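Side-chain contacts in MtVAO615 (Myceliophthora thermophila, PDB 6F72), which binds FAD bicovalently and is probably an oxidoreductase whose reduced flavin reacts rapidly with molecular oxygen, although no substrate has been identified: residues L366-P369 with F370-D373; D393-F396 with T397-P401; N463-P467 with A468-G472. One frame throughout, in Å; residues are numbered along the deposited sequence.

Contact 1: residues L366-P369 with F370-D373; sequences LLRP and FLDD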
# COMPACT_ATOMS: atom_id res chain seq x y z
N LEU A 366 -19.88 -15.47 -17.79
CA LEU A 366 -19.54 -14.89 -16.48
C LEU A 366 -20.28 -13.57 -16.21
O LEU A 366 -20.65 -13.29 -15.06
CB LEU A 366 -18.02 -14.68 -16.35
CG LEU A 366 -17.16 -15.92 -16.10
CD1 LEU A 366 -15.72 -15.66 -16.51
CD2 LEU A 366 -17.25 -16.38 -14.65
N LEU A 367 -20.50 -12.79 -17.26
CA LEU A 367 -21.14 -11.49 -17.11
C LEU A 367 -22.68 -11.54 -17.10
O LEU A 367 -23.33 -10.66 -16.53
CB LEU A 367 -20.64 -10.50 -18.16
CG LEU A 367 -19.16 -10.11 -18.15
CD1 LEU A 367 -18.94 -9.02 -19.19
CD2 LEU A 367 -18.66 -9.67 -16.77
N ARG A 368 -23.23 -12.61 -17.69
CA ARG A 368 -24.67 -12.78 -17.88
C ARG A 368 -25.56 -12.64 -16.63
O ARG A 368 -26.64 -12.05 -16.75
CB ARG A 368 -25.00 -14.07 -18.67
CG ARG A 368 -26.32 -14.04 -19.43
CD ARG A 368 -26.33 -12.99 -20.54
NE ARG A 368 -27.57 -12.19 -20.51
CZ ARG A 368 -27.72 -10.97 -21.02
NH1 ARG A 368 -26.71 -10.34 -21.62
NH2 ARG A 368 -28.89 -10.35 -20.93
N PRO A 369 -25.12 -13.13 -15.44
CA PRO A 369 -25.97 -12.86 -14.25
C PRO A 369 -26.07 -11.37 -13.89
O PRO A 369 -27.18 -10.90 -13.58
CB PRO A 369 -25.27 -13.63 -13.12
CG PRO A 369 -24.41 -14.64 -13.81
CD PRO A 369 -23.98 -13.99 -15.08
N PHE A 370 -24.95 -10.66 -13.94
CA PHE A 370 -24.88 -9.22 -13.65
C PHE A 370 -25.71 -8.42 -14.64
O PHE A 370 -26.46 -7.52 -14.23
CB PHE A 370 -23.43 -8.71 -13.63
CG PHE A 370 -22.52 -9.43 -12.66
CD1 PHE A 370 -22.42 -9.00 -11.33
CD2 PHE A 370 -21.75 -10.52 -13.07
CE1 PHE A 370 -21.58 -9.66 -10.43
CE2 PHE A 370 -20.91 -11.18 -12.18
CZ PHE A 370 -20.82 -10.75 -10.86
N LEU A 371 -25.59 -8.75 -15.93
CA LEU A 371 -26.32 -8.07 -17.01
C LEU A 371 -27.83 -8.31 -16.98
O LEU A 371 -28.61 -7.40 -17.29
CB LEU A 371 -25.75 -8.42 -18.40
CG LEU A 371 -24.25 -8.38 -18.72
CD1 LEU A 371 -24.00 -8.56 -20.21
CD2 LEU A 371 -23.56 -7.11 -18.23
N ASP A 372 -28.24 -9.53 -16.61
CA ASP A 372 -29.65 -9.86 -16.44
C ASP A 372 -30.27 -9.10 -15.27
O ASP A 372 -31.42 -8.64 -15.37
CB ASP A 372 -29.86 -11.37 -16.24
CG ASP A 372 -29.74 -12.17 -17.53
OD1 ASP A 372 -29.91 -11.61 -18.64
OD2 ASP A 372 -29.48 -13.38 -17.43
N ASP A 373 -29.51 -8.97 -14.17
CA ASP A 373 -30.00 -8.25 -12.99
C ASP A 373 -30.28 -6.78 -13.30
O ASP A 373 -31.34 -6.25 -12.94
CB ASP A 373 -29.04 -8.36 -11.81
CG ASP A 373 -29.57 -7.65 -10.57
OD1 ASP A 373 -29.30 -6.43 -10.42
OD2 ASP A 373 -30.26 -8.29 -9.74
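Leu371 N donates to Leu367 O at 3.0 Å, Asp372 N to Arg368 O and Asp373 N to Pro369 O, so three successive i to i+4 bonds carry the backbone of helix 360-376 through this turn. The helix is kinked at Pro369, whose ring nitrogen gives no bond to the preceding turn, yet its carbonyl still serves the turn that follows.

On the outer side the evidence for an i to i+4 salt bridge is direct: Arg368 NH2 lies 2.8 Å from Asp372 OD1. The guanidinium and carboxylate planes are 72° apart, which rules out a flat two-oxygen pairing; instead OD1 takes NH2 nearly along its own C-O direction and receives a second, weak bond from Arg368 NE at 3.1 Å. With CG opposite the backbone N (chi1 -154°) and further bends at chi2 and chi3, the arginine chain runs forward along the helix over the following turn. Its guanidinium thereby lies with one face against Leu371 CB, while NH1 comes within 3.5 Å of Leu371 CD1. The other carboxylate oxygen, Asp372 OD2, is 3.2 Å from Arg368 O, an acceptor facing an acceptor and hence not a bond.

Apolar contact continues round the helix, where Leu367 CB and Leu371 CG stand 4.2 Å apart, one turn from each other. Phe370 presents its ring edge to the backbone: Leu366 O lies in the ring plane, 3.6 Å from Phe370 CD2.

Asp373 turns its carboxylate to a salt bridge with Arg377 further along the helix. Phe370 meets Phe333 and Phe340 edge-to-face and also packs on Leu329 and Leu330 of helix 316-335, whereas Leu367 and Leu371 rest on strands 302-310 and 382-388, placing the amphipathic helix against both the sheet and its companion helix.

Contact 2: residues D393-F396 with T397-P401; sequences DHFF and TYLGP
The later turns of the short helix 391-399, running into the cis peptide before Pro401, bring His394, Phe395 and Phe396 against Tyr398, Leu399 and Gly400.

Leu399 CD1 sits over the Phe395 ring, 3.9 Å from its centroid and 24° off the normal, which meets the geometry of a CH-pi contact. The closest pair is Phe395 CE2 with Leu399 CD1 at 3.6 Å, so the methyl is offset toward the rim. The two side chains cross at about a right angle, and the trans chi1 of Phe395, -171°, swings its ring forward along the helix to receive the leucine. Underneath, Leu399 N donates to Phe395 O.

His394 and Tyr398 form a looser aromatic pair. With ring planes 55° apart and centroids 5.2 Å apart they are neither stacked nor perpendicular. Tyr398 CD2 lies over one face of the imidazole, with CE2 beyond its rim, and the tyrosine edge at CD2 also lies 3.2 Å from His394 O. The far nitrogen of the imidazole, NE2, is held by Thr354.

Asp393 O is gripped twice by one residue: Thr397 N reaches it at 3.0 Å, and Thr397 OG1 at a short 2.5 Å from the opposite face of the carbonyl plane. The threonine hydroxyl is thus folded back onto the helix that bears it.

At the far end Gly400 CA touches the Phe396 ring at its edge, 3.7 Å from CD1, while Phe395 CD1 covers one face of that ring.

Phe396 packs on Pro223 and Leu399 on Thr221, the residues flanking the flavin-linked Cys222. With Leu399 about 7 Å from FAD, the end of this helix is consistent with a place in the second shell of the bicovalent flavin site.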
# COMPACT_ATOMS: atom_id res chain seq x y z
N ASP A 393 -0.81 -7.17 -20.62
CA ASP A 393 -1.72 -6.46 -21.52
C ASP A 393 -3.04 -6.10 -20.90
O ASP A 393 -3.49 -4.97 -21.04
CB ASP A 393 -1.98 -7.26 -22.80
CG ASP A 393 -0.81 -7.23 -23.74
OD1 ASP A 393 0.25 -6.65 -23.40
OD2 ASP A 393 -0.95 -7.81 -24.84
N HIS A 394 -3.66 -7.08 -20.22
CA HIS A 394 -4.92 -6.86 -19.49
C HIS A 394 -4.76 -5.77 -18.43
O HIS A 394 -5.58 -4.84 -18.39
CB HIS A 394 -5.41 -8.16 -18.85
CG HIS A 394 -6.52 -7.97 -17.86
ND1 HIS A 394 -7.84 -7.89 -18.23
CD2 HIS A 394 -6.50 -7.85 -16.51
CE1 HIS A 394 -8.59 -7.73 -17.16
NE2 HIS A 394 -7.80 -7.70 -16.10
N PHE A 395 -3.73 -5.91 -17.60
CA PHE A 395 -3.45 -4.96 -16.53
C PHE A 395 -3.38 -3.52 -17.05
O PHE A 395 -4.07 -2.64 -16.52
CB PHE A 395 -2.15 -5.32 -15.79
CG PHE A 395 -1.93 -4.50 -14.56
CD1 PHE A 395 -1.30 -3.26 -14.63
CD2 PHE A 395 -2.40 -4.94 -13.32
CE1 PHE A 395 -1.12 -2.48 -13.49
CE2 PHE A 395 -2.22 -4.17 -12.17
CZ PHE A 395 -1.59 -2.93 -12.26
N PHE A 396 -2.55 -3.29 -18.07
CA PHE A 396 -2.31 -1.92 -18.55
C PHE A 396 -3.37 -1.36 -19.51
O PHE A 396 -3.43 -0.14 -19.71
CB PHE A 396 -0.86 -1.74 -19.05
CG PHE A 396 0.15 -1.70 -17.93
CD1 PHE A 396 0.20 -0.62 -17.04
CD2 PHE A 396 1.04 -2.75 -17.74
CE1 PHE A 396 1.13 -0.59 -16.00
CE2 PHE A 396 1.97 -2.73 -16.70
CZ PHE A 396 2.02 -1.64 -15.83
N THR A 397 -4.21 -2.24 -20.06
CA THR A 397 -5.43 -1.79 -20.75
C THR A 397 -6.30 -1.03 -19.74
O THR A 397 -6.73 0.09 -20.01
CB THR A 397 -6.25 -2.96 -21.33
OG1 THR A 397 -5.41 -3.77 -22.16
CG2 THR A 397 -7.42 -2.44 -22.18
N TYR A 398 -6.51 -1.64 -18.57
CA TYR A 398 -7.42 -1.10 -17.56
C TYR A 398 -6.81 -0.14 -16.53
O TYR A 398 -7.52 0.74 -16.02
CB TYR A 398 -8.18 -2.25 -16.86
CG TYR A 398 -9.11 -2.96 -17.82
CD1 TYR A 398 -10.33 -2.38 -18.20
CD2 TYR A 398 -8.76 -4.18 -18.39
CE1 TYR A 398 -11.18 -3.02 -19.10
CE2 TYR A 398 -9.60 -4.83 -19.29
CZ TYR A 398 -10.80 -4.24 -19.64
OH TYR A 398 -11.63 -4.88 -20.52
N LEU A 399 -5.52 -0.29 -16.26
CA LEU A 399 -4.88 0.42 -15.15
C LEU A 399 -3.58 1.12 -15.58
O LEU A 399 -2.71 1.45 -14.75
CB LEU A 399 -4.68 -0.52 -13.93
CG LEU A 399 -5.86 -1.42 -13.47
CD1 LEU A 399 -5.39 -2.55 -12.58
CD2 LEU A 399 -6.99 -0.67 -12.78
N GLY A 400 -3.48 1.37 -16.89
CA GLY A 400 -2.33 2.03 -17.48
C GLY A 400 -2.43 3.55 -17.41
O GLY A 400 -3.16 4.07 -16.56
N PRO A 401 -1.70 4.27 -18.28
CA PRO A 401 -0.83 3.67 -19.32
C PRO A 401 0.45 3.05 -18.79
O PRO A 401 0.92 3.43 -17.70
CB PRO A 401 -0.48 4.87 -20.20
CG PRO A 401 -0.56 6.04 -19.27
CD PRO A 401 -1.66 5.74 -18.30

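Contact 3: residues N463-P467 with A468-G472; sequences NSLHP and AWRTG
His466 ND1 accepts from Ala468 N at 3.0 Å with an N-H...N angle of 159°, a capping bond at the start of helix 468-471. The donor lies within 8° of the imidazole plane, at its edge, because the trans chi1 of His466 directs the ring toward the helix start. Ala468 CB comes as near as 3.3 Å to the same nitrogen. Without the imidazole, as with an alanine at His466, the amide of Ala468 would probably lose its capping acceptor and the Ala468 methyl its contact with the ring.

The main-chain bonds are those of a short, tightly wound turn: Trp469 N donates to His466 O, and Arg470 N to Pro467 O at 2.8 Å, both from above the carbonyl planes rather than along a lone pair. Thr471 N adds a weak bond to Pro467 O.

Contacts over flat groups centre on Leu465, whose two methyls serve different partners. CD1 stands 3.8 Å from the centroid of the Trp469 five-membered ring and 26° off its normal, a CH-pi contact over the face. CD2 lies over one face of the Arg470 guanidinium, offset toward its rim and 3.4 Å from NH2.

Between the two segments the side-chain polar links of Arg470 run through water. Water 1 bridges Asn463 OD1 and Arg470 NH2, and water 2 lies 2.8 Å from Leu465 O and 3.0 Å from Arg470 NE. Asn463 OD1 also accepts from Leu465 N, closing an Asx turn. Asp249 OD1 draws the two ends together, accepting from Asn463 ND2 and forming a salt bridge with Arg470 NH2, while Arg470 NH1 goes to Val455 O.

Trp469 lies about 6 Å from FAD and meets Tyr516 edge-to-face. An Asx turn followed by a side-chain-capped helical turn is thus the local motif, set beside the flavin pocket.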
# COMPACT_ATOMS: atom_id res chain seq x y z
N ASN A 463 0.76 -17.98 7.65
CA ASN A 463 1.17 -16.57 7.71
C ASN A 463 0.26 -15.80 8.67
O ASN A 463 -0.70 -16.37 9.21
CB ASN A 463 1.28 -15.95 6.30
CG ASN A 463 -0.02 -15.91 5.55
OD1 ASN A 463 -1.05 -15.48 6.08
ND2 ASN A 463 0.01 -16.33 4.28
N SER A 464 0.60 -14.53 8.93
CA SER A 464 -0.12 -13.70 9.91
C SER A 464 -1.26 -12.85 9.34
O SER A 464 -1.86 -12.02 10.04
CB SER A 464 0.87 -12.83 10.69
OG SER A 464 1.51 -11.86 9.85
N LEU A 465 -1.58 -13.10 8.07
CA LEU A 465 -2.65 -12.40 7.38
C LEU A 465 -3.94 -12.44 8.18
O LEU A 465 -4.38 -13.52 8.61
CB LEU A 465 -2.84 -12.96 5.97
CG LEU A 465 -3.77 -12.17 5.06
CD1 LEU A 465 -3.05 -10.99 4.39
CD2 LEU A 465 -4.43 -13.06 4.03
N HIS A 466 -4.51 -11.26 8.42
CA HIS A 466 -5.73 -11.12 9.21
C HIS A 466 -6.85 -12.05 8.70
O HIS A 466 -7.14 -12.08 7.49
CB HIS A 466 -6.19 -9.65 9.20
CG HIS A 466 -7.20 -9.31 10.25
ND1 HIS A 466 -8.50 -9.79 10.21
CD2 HIS A 466 -7.12 -8.55 11.37
CE1 HIS A 466 -9.17 -9.33 11.25
NE2 HIS A 466 -8.35 -8.59 11.98
N PRO A 467 -7.50 -12.83 9.61
CA PRO A 467 -8.55 -13.78 9.19
C PRO A 467 -9.73 -13.17 8.42
O PRO A 467 -10.34 -13.88 7.61
CB PRO A 467 -9.00 -14.40 10.51
CG PRO A 467 -8.56 -13.44 11.57
CD PRO A 467 -7.26 -12.89 11.06
N ALA A 468 -10.02 -11.89 8.62
CA ALA A 468 -11.07 -11.19 7.85
C ALA A 468 -10.83 -11.29 6.34
O ALA A 468 -11.78 -11.35 5.57
CB ALA A 468 -11.18 -9.72 8.27
N TRP A 469 -9.57 -11.36 5.93
CA TRP A 469 -9.25 -11.65 4.53
C TRP A 469 -9.92 -12.93 4.02
O TRP A 469 -10.43 -12.95 2.90
CB TRP A 469 -7.75 -11.72 4.32
CG TRP A 469 -7.04 -10.40 4.27
CD1 TRP A 469 -6.25 -9.86 5.25
CD2 TRP A 469 -7.03 -9.46 3.18
NE1 TRP A 469 -5.72 -8.65 4.82
CE2 TRP A 469 -6.20 -8.38 3.57
CE3 TRP A 469 -7.65 -9.42 1.92
CZ2 TRP A 469 -5.98 -7.26 2.74
CZ3 TRP A 469 -7.43 -8.32 1.09
CH2 TRP A 469 -6.59 -7.24 1.51
N ARG A 470 -9.95 -13.99 4.83
CA ARG A 470 -10.54 -15.27 4.38
C ARG A 470 -12.07 -15.23 4.24
O ARG A 470 -12.64 -15.84 3.33
CB ARG A 470 -10.10 -16.45 5.28
CG ARG A 470 -8.61 -16.51 5.58
CD ARG A 470 -7.76 -16.66 4.33
NE ARG A 470 -6.34 -16.63 4.64
CZ ARG A 470 -5.36 -16.42 3.76
NH1 ARG A 470 -5.64 -16.22 2.47
NH2 ARG A 470 -4.10 -16.42 4.17
N THR A 471 -12.72 -14.53 5.15
CA THR A 471 -14.18 -14.36 5.09
C THR A 471 -14.59 -13.14 4.24
O THR A 471 -15.73 -13.06 3.78
CB THR A 471 -14.81 -14.28 6.50
OG1 THR A 471 -14.16 -13.26 7.26
CG2 THR A 471 -14.67 -15.62 7.24
N GLY A 472 -13.64 -12.22 4.01
CA GLY A 472 -13.89 -11.00 3.23
C GLY A 472 -14.21 -11.25 1.77
O GLY A 472 -13.72 -12.22 1.17
O HOH W 1 -3.15 -16.90 6.69
O HOH W 2 -5.58 -15.69 7.39

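Contacts 1, 2 and 3 follow one another in series along the chain, none touching another. Their centres lie 24 Å apart (contacts 1 and 2), 29 Å (1 and 3) and 28 Å (2 and 3). The seven-stranded antiparallel sheet relates them. Contact 1, on helix 360-376, precedes edge strand 382-388 and packs on it; contact 2, on helix 391-399, follows that strand and also touches it. Contact 3 leads directly into strand 472-480, next to the other edge strand, 412-419. Contact 1 is peripheral, about 32 Å from the chain centre, whereas contacts 2 and 3 approach FAD from separate parts of the sequence, consistent with connections of this sheet forming part of the flavin surroundings.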